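Local coordinates for protein methylornithine synthase PylB (Methanosarcina barkeri, PDB 3T7V) that isomerises L-lysine to (3R)-3-methyl-D-ornithine by radical S-adenosylmethionine chemistry, using a [4Fe-4S] cluster, in the biosynthesis of pyrrolysine, at residues A[223-227]-A[264-269]. Numbering follows the deposited sequence.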
loop_
_atom_site.group_PDB
_atom_site.type_symbol
_atom_site.label_atom_id
_atom_site.label_comp_id
_atom_site.label_asym_id
_atom_site.label_seq_id
_atom_site.Cartn_x
_atom_site.Cartn_y
_atom_site.Cartn_z
ATOM N N LEU A 223 -0.304 -3.655 14.744
ATOM C CA LEU A 223 -0.895 -2.300 14.781
ATOM C C LEU A 223 -0.104 -1.350 15.725
ATOM O O LEU A 223 0.173 -0.182 15.365
ATOM C CB LEU A 223 -2.378 -2.333 15.250
ATOM C CG LEU A 223 -3.274 -3.065 14.197
ATOM C CD1 LEU A 223 -4.639 -3.400 14.846
ATOM C CD2 LEU A 223 -3.554 -2.173 12.972
ATOM N N ARG A 224 0.268 -1.846 16.916
ATOM C CA ARG A 224 1.009 -1.039 17.839
ATOM C C ARG A 224 2.415 -0.775 17.257
ATOM O O ARG A 224 2.949 0.335 17.397
ATOM C CB ARG A 224 1.111 -1.725 19.213
ATOM C CG ARG A 224 -0.222 -1.860 19.927
ATOM C CD ARG A 224 -0.715 -0.479 20.251
ATOM N NE ARG A 224 -1.913 -0.628 21.096
ATOM C CZ ARG A 224 -2.877 0.291 21.155
ATOM N NH1 ARG A 224 -2.772 1.399 20.447
ATOM N NH2 ARG A 224 -3.959 0.074 21.909
ATOM N N GLY A 225 3.023 -1.758 16.566
ATOM C CA GLY A 225 4.394 -1.622 15.965
ATOM C C GLY A 225 4.363 -0.547 14.918
ATOM O O GLY A 225 5.307 0.297 14.866
ATOM N N MET A 226 3.324 -0.551 14.109
ATOM C CA MET A 226 3.173 0.507 13.036
ATOM C C MET A 226 3.045 1.882 13.627
ATOM O O MET A 226 3.567 2.812 13.021
ATOM C CB MET A 226 1.965 0.288 12.027
ATOM C CG MET A 226 2.245 -0.766 10.961
ATOM S SD MET A 226 1.198 -0.615 9.444
ATOM C CE MET A 226 -0.136 -0.782 10.571
ATOM N N SER A 227 2.397 2.037 14.756
ATOM C CA SER A 227 2.136 3.341 15.315
ATOM C C SER A 227 3.415 3.930 15.902
ATOM O O SER A 227 3.567 5.143 15.900
ATOM C CB SER A 227 1.037 3.270 16.370
ATOM O OG SER A 227 1.507 2.590 17.495
ATOM N N VAL A 264 -10.223 -0.293 11.848
ATOM C CA VAL A 264 -9.446 -0.097 13.066
ATOM C C VAL A 264 -8.286 0.871 12.796
ATOM O O VAL A 264 -7.982 1.755 13.619
ATOM C CB VAL A 264 -8.920 -1.476 13.563
ATOM C CG1 VAL A 264 -7.913 -1.255 14.667
ATOM C CG2 VAL A 264 -10.122 -2.270 14.124
ATOM N N LEU A 265 -7.633 0.766 11.614
ATOM C CA LEU A 265 -6.547 1.720 11.301
ATOM C C LEU A 265 -7.080 3.139 11.252
ATOM O O LEU A 265 -6.370 4.082 11.623
ATOM C CB LEU A 265 -5.945 1.405 9.881
ATOM C CG LEU A 265 -4.985 0.181 9.938
ATOM C CD1 LEU A 265 -4.616 -0.206 8.464
ATOM C CD2 LEU A 265 -3.721 0.436 10.722
ATOM N N ARG A 266 -8.273 3.296 10.691
ATOM C CA ARG A 266 -8.842 4.685 10.632
ATOM C C ARG A 266 -9.119 5.216 12.044
ATOM O O ARG A 266 -8.935 6.430 12.299
ATOM C CB ARG A 266 -10.101 4.696 9.798
ATOM C CG ARG A 266 -10.870 6.031 9.721
ATOM C CD ARG A 266 -9.973 7.169 9.251
ATOM N NE ARG A 266 -9.618 6.981 7.851
ATOM C CZ ARG A 266 -8.582 7.584 7.255
ATOM N NH1 ARG A 266 -7.786 8.407 7.893
ATOM N NH2 ARG A 266 -8.273 7.251 5.993
ATOM N N LEU A 267 -9.498 4.298 12.927
ATOM C CA LEU A 267 -9.817 4.764 14.264
ATOM C C LEU A 267 -8.529 5.034 15.056
ATOM O O LEU A 267 -8.539 5.789 15.998
ATOM C CB LEU A 267 -10.729 3.732 14.967
ATOM C CG LEU A 267 -12.127 3.547 14.325
ATOM C CD1 LEU A 267 -12.939 2.427 14.987
ATOM C CD2 LEU A 267 -12.927 4.827 14.418
ATOM N N MET A 268 -7.438 4.329 14.740
ATOM C CA MET A 268 -6.128 4.516 15.348
ATOM C C MET A 268 -5.299 5.659 14.748
ATOM O O MET A 268 -4.493 6.249 15.455
ATOM C CB MET A 268 -5.250 3.250 15.220
ATOM C CG MET A 268 -5.782 2.116 16.072
ATOM S SD MET A 268 -4.587 0.723 15.894
ATOM C CE MET A 268 -3.066 1.403 16.664
ATOM N N PHE A 269 -5.399 5.878 13.424
ATOM C CA PHE A 269 -4.652 6.875 12.715
ATOM C C PHE A 269 -5.633 7.783 11.956
ATOM O O PHE A 269 -5.725 7.791 10.698
ATOM C CB PHE A 269 -3.765 6.173 11.659
ATOM C CG PHE A 269 -2.794 5.190 12.240
ATOM C CD1 PHE A 269 -3.063 3.840 12.341
ATOM C CD2 PHE A 269 -1.479 5.642 12.598
ATOM C CE1 PHE A 269 -2.126 2.919 12.905
ATOM C CE2 PHE A 269 -0.565 4.736 13.145
ATOM C CZ PHE A 269 -0.870 3.377 13.295
#
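L223 enters between V264, L265 and M268, and how its two methyls are divided illustrates how neighbouring helices of a barrel interlock mainly through side chains. The L223 side chain crosses that of V264 at about a right angle, CD1 meeting CG1 at 3.9 Å, whereas CD2 meets CD2 of L265 at 3.4 Å, tighter than an ordinary methyl contact. M226 brings its terminal methyl to the same L265 branch, CE to CD2 at 3.8 Å; the bend at the end of its chain (chi3 -58°) turns CE back from the sulfur toward that leucine. M268 reaches across toward L223 and R224: its SD lies 3.8 Å from CB of L223, and its CE comes just as near to NH1 of R224, obliquely to the guanidinium. The charge of R224 is answered elsewhere, by D25. F269, the first residue to leave the helical path after 258-268, points the CZ end of its ring at the turn 223-227. This outer corner sits 3.6 Å from CB of S227, while the carbonyl oxygen of L223 lies near the ring plane at the edge, 4.2 Å from CZ. With an alanine at F269, the corner resting on S227 would be lost, which would probably leave a gap there and deprive the end of helix 258-268 of its wedge against helix 216-228. The helix segments run at 39° to each other with axes 11.7 Å apart, a spacing bridged largely by the leucine, methionine and phenylalanine side chains. On the barrel side, L223 and M226 also touch I208 of strand 203-210, so the contact joins two helices packed outside the parallel strands of the TIM-barrel-like radical SAM core.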